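PDB 3R6A: uncharacterized protein from Methanosarcina mazei, which is of unknown function but belongs to the glyoxalase/bleomycin resistance protein/dioxygenase superfamily, whose members are built from paired beta-alpha-beta-beta-beta modules. Local coordinates for residues T41-A46 against L52-S57; M103-S108 against I113-H118. All coordinates share one frame; numbering follows the deposited sequence.

How the contacts relate
Following the chain from its N terminus, strand 5-14 and helix 17-27 come first, and contact 1 then closes a short loop by folding strand 51-55 back on strand 44-48. Strand 69-73 and helix 76-84 follow before contact 2 closes a second hairpin between strands 100-106 and 112-118. The two loops are in series, neither nested nor crossed. Both belong to one mixed sheet, on opposite sides of the chain's centre, with their own centres about 18 Å apart. Strands 5-14 and 69-73 lie between them: the first pairs with strand 51-55 of contact 1, the second with strand 112-118 of contact 2, so the central strands join the two hairpins.

Contact 1: T41-A46 against L52-S57; sequences TGVELA and LLIAGS
Glu-44 and Ala-55 meet as a hydrogen-bonded antiparallel pair, with Glu-44 N to Ala-55 O and Ala-55 N to Glu-44 O both 2.9 Å. Ala-46 and Leu-53 repeat the pattern two residues along, where Leu-53 N approaches Ala-46 O at 2.7 Å. Between them Leu-45 is paired with Ile-54 without hydrogen bonds. Their side chains lie side by side: Leu-45 has CG anti to its backbone N (chi1 -176°), which brings CD1 to 3.7 Å from Ile-54 CG1. Branched Val-43 extends this apolar row, its CG1 3.5 Å from Ile-54 CG2. This hairpin forms the last two strands, 44-48 and 51-55, of the first beta-alpha-beta-beta-beta module of the glyoxalase/bleomycin resistance (vicinal oxygen chelate) fold; strand 51-55 also hydrogen-bonds to strand 5-14. On the face shared by Glu-44, Ala-46, Leu-53 and Ala-55, helix 17-27 packs: Leu-53 reaches Leu-17 and Leu-21, and the small Ala-55 also packs on Leu-17. The charged Glu-44 suits its exposed position, its carboxylate leading away to a salt bridge between OE1 and Arg-35. Beyond the paired strands, water 1 joins the two segments, donating to Gly-42 O at 2.6 Å and accepting from Ser-57 N at 2.9 Å. Gly-42 makes its bend with positive phi (74°), a conformation easy for a residue without a side chain. Ser-57 is the N-cap of helix 58-61, its OG hydrogen-bonded to Ala-60 N.

Contact 2: M103-S108 against I113-H118; sequences MTVRHS and IEYVEH
Met-103 and Tyr-115 form a hydrogen-bonded antiparallel pair in the hairpin of strands 100-106 and 112-118, the last two strands of the second beta-alpha-beta-beta-beta module of the glyoxalase/bleomycin resistance fold. The backbone bonds come in two pairs. Tyr-115 N reaches Met-103 O at 2.8 Å, while the return bond from Met-103 N to Tyr-115 O is more bent (145° at the hydrogen); Val-105 and Ile-113 exchange a second pair, with Val-105 N to Ile-113 O at 2.8 Å. Thr-104 and Glu-114 sit between them as a non-hydrogen-bonded pair.

The apolar contacts gather on the face of Met-103, Val-105 and Tyr-115. In Met-103, a selenomethionine, chi1 of 66° sets CG 3.8 Å from Tyr-115 CB, and the extended chain beyond carries CE to the base of the ring. Val-105 CG2 comes to 3.8 Å from Tyr-115 CD2. The broad phenol suits this place, for it spans both neighbours while Phe-71 packs against it edge-to-face.

Among the polar side chains, Glu-114 OE1 takes a hydrogen bond from Thr-70 OG1 and a salt bridge from Arg-11. Ile-113 packs against the His-107 imidazole, CG1 3.6 Å from CE1. With a nitrogen on each side of CE1, that ring can serve two tyrosines: ND1 bonds to Tyr-24 OH of the second subunit, and NE2 is hydrogen-bonded to Tyr-115 OH (2.8 Å), each atom lying at the edge of the other's ring.

Contact 1: T41-A46 against L52-S57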
loop_
_atom_site.group_PDB
_atom_site.type_symbol
_atom_site.label_atom_id
_atom_site.label_comp_id
_atom_site.label_asym_id
_atom_site.label_seq_id
_atom_site.Cartn_x
_atom_site.Cartn_y
_atom_site.Cartn_z
ATOM N N THR B 41 21.313 3.490 4.635
ATOM C CA THR B 41 21.781 4.860 4.790
ATOM C C THR B 41 21.148 5.725 3.698
ATOM O O THR B 41 20.822 5.233 2.617
ATOM C CB THR B 41 23.321 4.932 4.674
ATOM O OG1 THR B 41 23.752 6.292 4.808
ATOM C CG2 THR B 41 23.782 4.386 3.326
ATOM N N GLY B 42 20.956 7.008 3.985
ATOM C CA GLY B 42 20.368 7.895 2.997
ATOM C C GLY B 42 18.877 7.698 2.796
ATOM O O GLY B 42 18.296 8.197 1.832
ATOM N N VAL B 43 18.253 6.958 3.705
ATOM C CA VAL B 43 16.819 6.709 3.634
ATOM C C VAL B 43 16.248 6.824 5.040
ATOM O O VAL B 43 16.839 6.320 5.994
ATOM C CB VAL B 43 16.515 5.300 3.074
ATOM C CG1 VAL B 43 15.024 5.038 3.101
ATOM C CG2 VAL B 43 17.034 5.186 1.647
ATOM N N GLU B 44 15.116 7.512 5.160
ATOM C CA GLU B 44 14.453 7.691 6.447
ATOM C C GLU B 44 13.081 7.029 6.358
ATOM O O GLU B 44 12.395 7.152 5.339
ATOM C CB GLU B 44 14.267 9.177 6.768
ATOM C CG GLU B 44 15.550 10.008 6.879
ATOM C CD GLU B 44 16.491 9.534 7.973
ATOM O OE1 GLU B 44 16.009 9.055 9.023
ATOM O OE2 GLU B 44 17.722 9.660 7.790
ATOM N N LEU B 45 12.686 6.345 7.423
ATOM C CA LEU B 45 11.405 5.650 7.452
ATOM C C LEU B 45 10.476 6.159 8.550
ATOM O O LEU B 45 10.878 6.273 9.706
ATOM C CB LEU B 45 11.640 4.154 7.664
ATOM C CG LEU B 45 10.405 3.252 7.630
ATOM C CD1 LEU B 45 9.840 3.235 6.216
ATOM C CD2 LEU B 45 10.773 1.845 8.069
ATOM N N ALA B 46 9.235 6.455 8.182
ATOM C CA ALA B 46 8.240 6.912 9.148
ATOM C C ALA B 46 6.929 6.179 8.894
ATOM O O ALA B 46 6.668 5.728 7.777
ATOM C CB ALA B 46 8.019 8.414 9.013
ATOM N N LEU B 52 3.533 3.823 5.220
ATOM C CA LEU B 52 4.957 3.854 5.503
ATOM C C LEU B 52 5.528 4.895 4.560
ATOM O O LEU B 52 5.429 4.748 3.339
ATOM C CB LEU B 52 5.624 2.501 5.211
ATOM C CG LEU B 52 5.474 1.358 6.215
ATOM C CD1 LEU B 52 6.175 0.113 5.673
ATOM C CD2 LEU B 52 6.086 1.763 7.549
ATOM N N LEU B 53 6.095 5.959 5.124
ATOM C CA LEU B 53 6.707 7.015 4.330
ATOM C C LEU B 53 8.208 6.755 4.266
ATOM O O LEU B 53 8.884 6.708 5.298
ATOM C CB LEU B 53 6.453 8.387 4.964
ATOM C CG LEU B 53 5.042 8.960 4.893
ATOM C CD1 LEU B 53 4.985 10.261 5.695
ATOM C CD2 LEU B 53 4.657 9.216 3.435
ATOM N N ILE B 54 8.718 6.575 3.050
ATOM C CA ILE B 54 10.136 6.316 2.825
ATOM C C ILE B 54 10.701 7.547 2.120
ATOM O O ILE B 54 10.265 7.883 1.020
ATOM C CB ILE B 54 10.310 5.069 1.938
ATOM C CG1 ILE B 54 9.579 3.888 2.585
ATOM C CG2 ILE B 54 11.791 4.757 1.749
ATOM C CD1 ILE B 54 9.531 2.649 1.729
ATOM N N ALA B 55 11.660 8.218 2.759
ATOM C CA ALA B 55 12.239 9.435 2.200
ATOM C C ALA B 55 13.712 9.318 1.842
ATOM O O ALA B 55 14.485 8.661 2.535
ATOM C CB ALA B 55 12.038 10.595 3.176
ATOM N N GLY B 56 14.089 9.975 0.751
ATOM C CA GLY B 56 15.468 9.952 0.299
ATOM C C GLY B 56 15.563 10.466 -1.126
ATOM O O GLY B 56 14.548 10.800 -1.739
ATOM N N SER B 57 16.779 10.533 -1.657
ATOM C CA SER B 57 16.979 11.009 -3.022
ATOM C C SER B 57 16.326 10.038 -3.993
ATOM O O SER B 57 16.128 8.868 -3.667
ATOM C CB SER B 57 18.472 11.104 -3.337
ATOM O OG SER B 57 19.075 9.822 -3.275
HETATM O O HOH W 1 19.019 9.977 0.103
#

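Contact 2: M103-S108 against I113-H118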
loop_
_atom_site.group_PDB
_atom_site.type_symbol
_atom_site.label_atom_id
_atom_site.label_comp_id
_atom_site.label_asym_id
_atom_site.label_seq_id
_atom_site.Cartn_x
_atom_site.Cartn_y
_atom_site.Cartn_z
HETATM N N MSE B 103 12.193 -9.792 5.678
HETATM C CA MSE B 103 12.535 -10.592 4.508
HETATM C C MSE B 103 11.727 -10.015 3.359
HETATM O O MSE B 103 10.652 -9.445 3.565
HETATM C CB MSE B 103 12.208 -12.077 4.698
HETATM C CG MSE B 103 10.739 -12.413 4.826
HETATM SE SE MSE B 103 10.490 -14.340 4.922
HETATM C CE MSE B 103 8.553 -14.373 5.005
ATOM N N THR B 104 12.261 -10.127 2.153
ATOM C CA THR B 104 11.569 -9.625 0.974
ATOM C C THR B 104 11.259 -10.844 0.131
ATOM O O THR B 104 12.104 -11.719 -0.047
ATOM C CB THR B 104 12.436 -8.616 0.209
ATOM O OG1 THR B 104 12.674 -7.478 1.050
ATOM C CG2 THR B 104 11.719 -8.146 -1.057
ATOM N N VAL B 105 10.039 -10.901 -0.379
ATOM C CA VAL B 105 9.593 -12.063 -1.125
ATOM C C VAL B 105 8.962 -11.741 -2.464
ATOM O O VAL B 105 8.237 -10.762 -2.591
ATOM C CB VAL B 105 8.543 -12.833 -0.290
ATOM C CG1 VAL B 105 8.032 -14.049 -1.054
ATOM C CG2 VAL B 105 9.141 -13.239 1.049
ATOM N N ARG B 106 9.243 -12.574 -3.463
ATOM C CA ARG B 106 8.627 -12.400 -4.769
ATOM C C ARG B 106 7.560 -13.480 -4.876
ATOM O O ARG B 106 7.871 -14.670 -4.961
ATOM C CB ARG B 106 9.638 -12.569 -5.914
ATOM C CG ARG B 106 9.002 -12.393 -7.302
ATOM C CD ARG B 106 10.015 -12.612 -8.427
ATOM N NE ARG B 106 9.464 -12.300 -9.750
ATOM C CZ ARG B 106 8.653 -13.093 -10.446
ATOM N NH1 ARG B 106 8.278 -14.270 -9.964
ATOM N NH2 ARG B 106 8.209 -12.703 -11.632
ATOM N N HIS B 107 6.300 -13.065 -4.850
ATOM C CA HIS B 107 5.192 -13.999 -4.971
ATOM C C HIS B 107 5.184 -14.550 -6.397
ATOM O O HIS B 107 5.711 -13.922 -7.311
ATOM C CB HIS B 107 3.868 -13.286 -4.698
ATOM C CG HIS B 107 3.677 -12.883 -3.269
ATOM N ND1 HIS B 107 2.627 -12.090 -2.856
ATOM C CD2 HIS B 107 4.383 -13.182 -2.151
ATOM C CE1 HIS B 107 2.693 -11.920 -1.547
ATOM N NE2 HIS B 107 3.751 -12.571 -1.094
ATOM N N SER B 108 4.576 -15.717 -6.574
ATOM C CA SER B 108 4.488 -16.345 -7.888
ATOM C C SER B 108 3.916 -15.387 -8.933
ATOM O O SER B 108 4.350 -15.384 -10.088
ATOM C CB SER B 108 3.610 -17.599 -7.811
ATOM O OG SER B 108 3.514 -18.226 -9.075
ATOM N N ILE B 113 6.868 -8.322 -1.968
ATOM C CA ILE B 113 6.368 -7.890 -0.673
ATOM C C ILE B 113 7.412 -8.001 0.428
ATOM O O ILE B 113 8.176 -8.970 0.480
ATOM C CB ILE B 113 5.153 -8.750 -0.254
ATOM C CG1 ILE B 113 4.041 -8.635 -1.303
ATOM C CG2 ILE B 113 4.676 -8.338 1.145
ATOM C CD1 ILE B 113 3.406 -7.259 -1.411
ATOM N N GLU B 114 7.448 -7.004 1.303
ATOM C CA GLU B 114 8.371 -7.034 2.427
ATOM C C GLU B 114 7.589 -7.534 3.636
ATOM O O GLU B 114 6.550 -6.969 3.985
ATOM C CB GLU B 114 8.930 -5.642 2.728
ATOM C CG GLU B 114 9.759 -5.606 3.998
ATOM C CD GLU B 114 10.167 -4.204 4.391
ATOM O OE1 GLU B 114 9.335 -3.282 4.243
ATOM O OE2 GLU B 114 11.315 -4.031 4.860
ATOM N N TYR B 115 8.066 -8.611 4.248
ATOM C CA TYR B 115 7.426 -9.169 5.437
ATOM C C TYR B 115 8.258 -8.740 6.640
ATOM O O TYR B 115 9.475 -8.935 6.670
ATOM C CB TYR B 115 7.378 -10.697 5.355
ATOM C CG TYR B 115 6.357 -11.214 4.372
ATOM C CD1 TYR B 115 5.132 -11.716 4.809
ATOM C CD2 TYR B 115 6.613 -11.204 2.999
ATOM C CE1 TYR B 115 4.189 -12.200 3.910
ATOM C CE2 TYR B 115 5.673 -11.683 2.090
ATOM C CZ TYR B 115 4.465 -12.184 2.554
ATOM O OH TYR B 115 3.546 -12.704 1.670
ATOM N N VAL B 116 7.602 -8.156 7.635
ATOM C CA VAL B 116 8.313 -7.682 8.813
ATOM C C VAL B 116 7.744 -8.254 10.099
ATOM O O VAL B 116 6.534 -8.412 10.240
ATOM C CB VAL B 116 8.252 -6.144 8.896
ATOM C CG1 VAL B 116 9.025 -5.653 10.112
ATOM C CG2 VAL B 116 8.809 -5.535 7.620
ATOM N N GLU B 117 8.634 -8.559 11.036
ATOM C CA GLU B 117 8.249 -9.085 12.336
ATOM C C GLU B 117 8.880 -8.146 13.356
ATOM O O GLU B 117 10.092 -7.950 13.354
ATOM C CB GLU B 117 8.802 -10.499 12.521
ATOM C CG GLU B 117 8.371 -11.178 13.810
ATOM C CD GLU B 117 9.061 -12.514 14.018
ATOM O OE1 GLU B 117 8.879 -13.420 13.178
ATOM O OE2 GLU B 117 9.793 -12.654 15.021
ATOM N N HIS B 118 8.059 -7.546 14.208
ATOM C CA HIS B 118 8.561 -6.629 15.222
ATOM C C HIS B 118 8.889 -7.366 16.515
ATOM O O HIS B 118 8.146 -8.251 16.945
ATOM C CB HIS B 118 7.525 -5.533 15.496
ATOM C CG HIS B 118 7.448 -4.486 14.427
ATOM N ND1 HIS B 118 6.392 -3.609 14.323
ATOM C CD2 HIS B 118 8.312 -4.156 13.438
ATOM C CE1 HIS B 118 6.607 -2.782 13.314
ATOM N NE2 HIS B 118 7.765 -3.092 12.762
#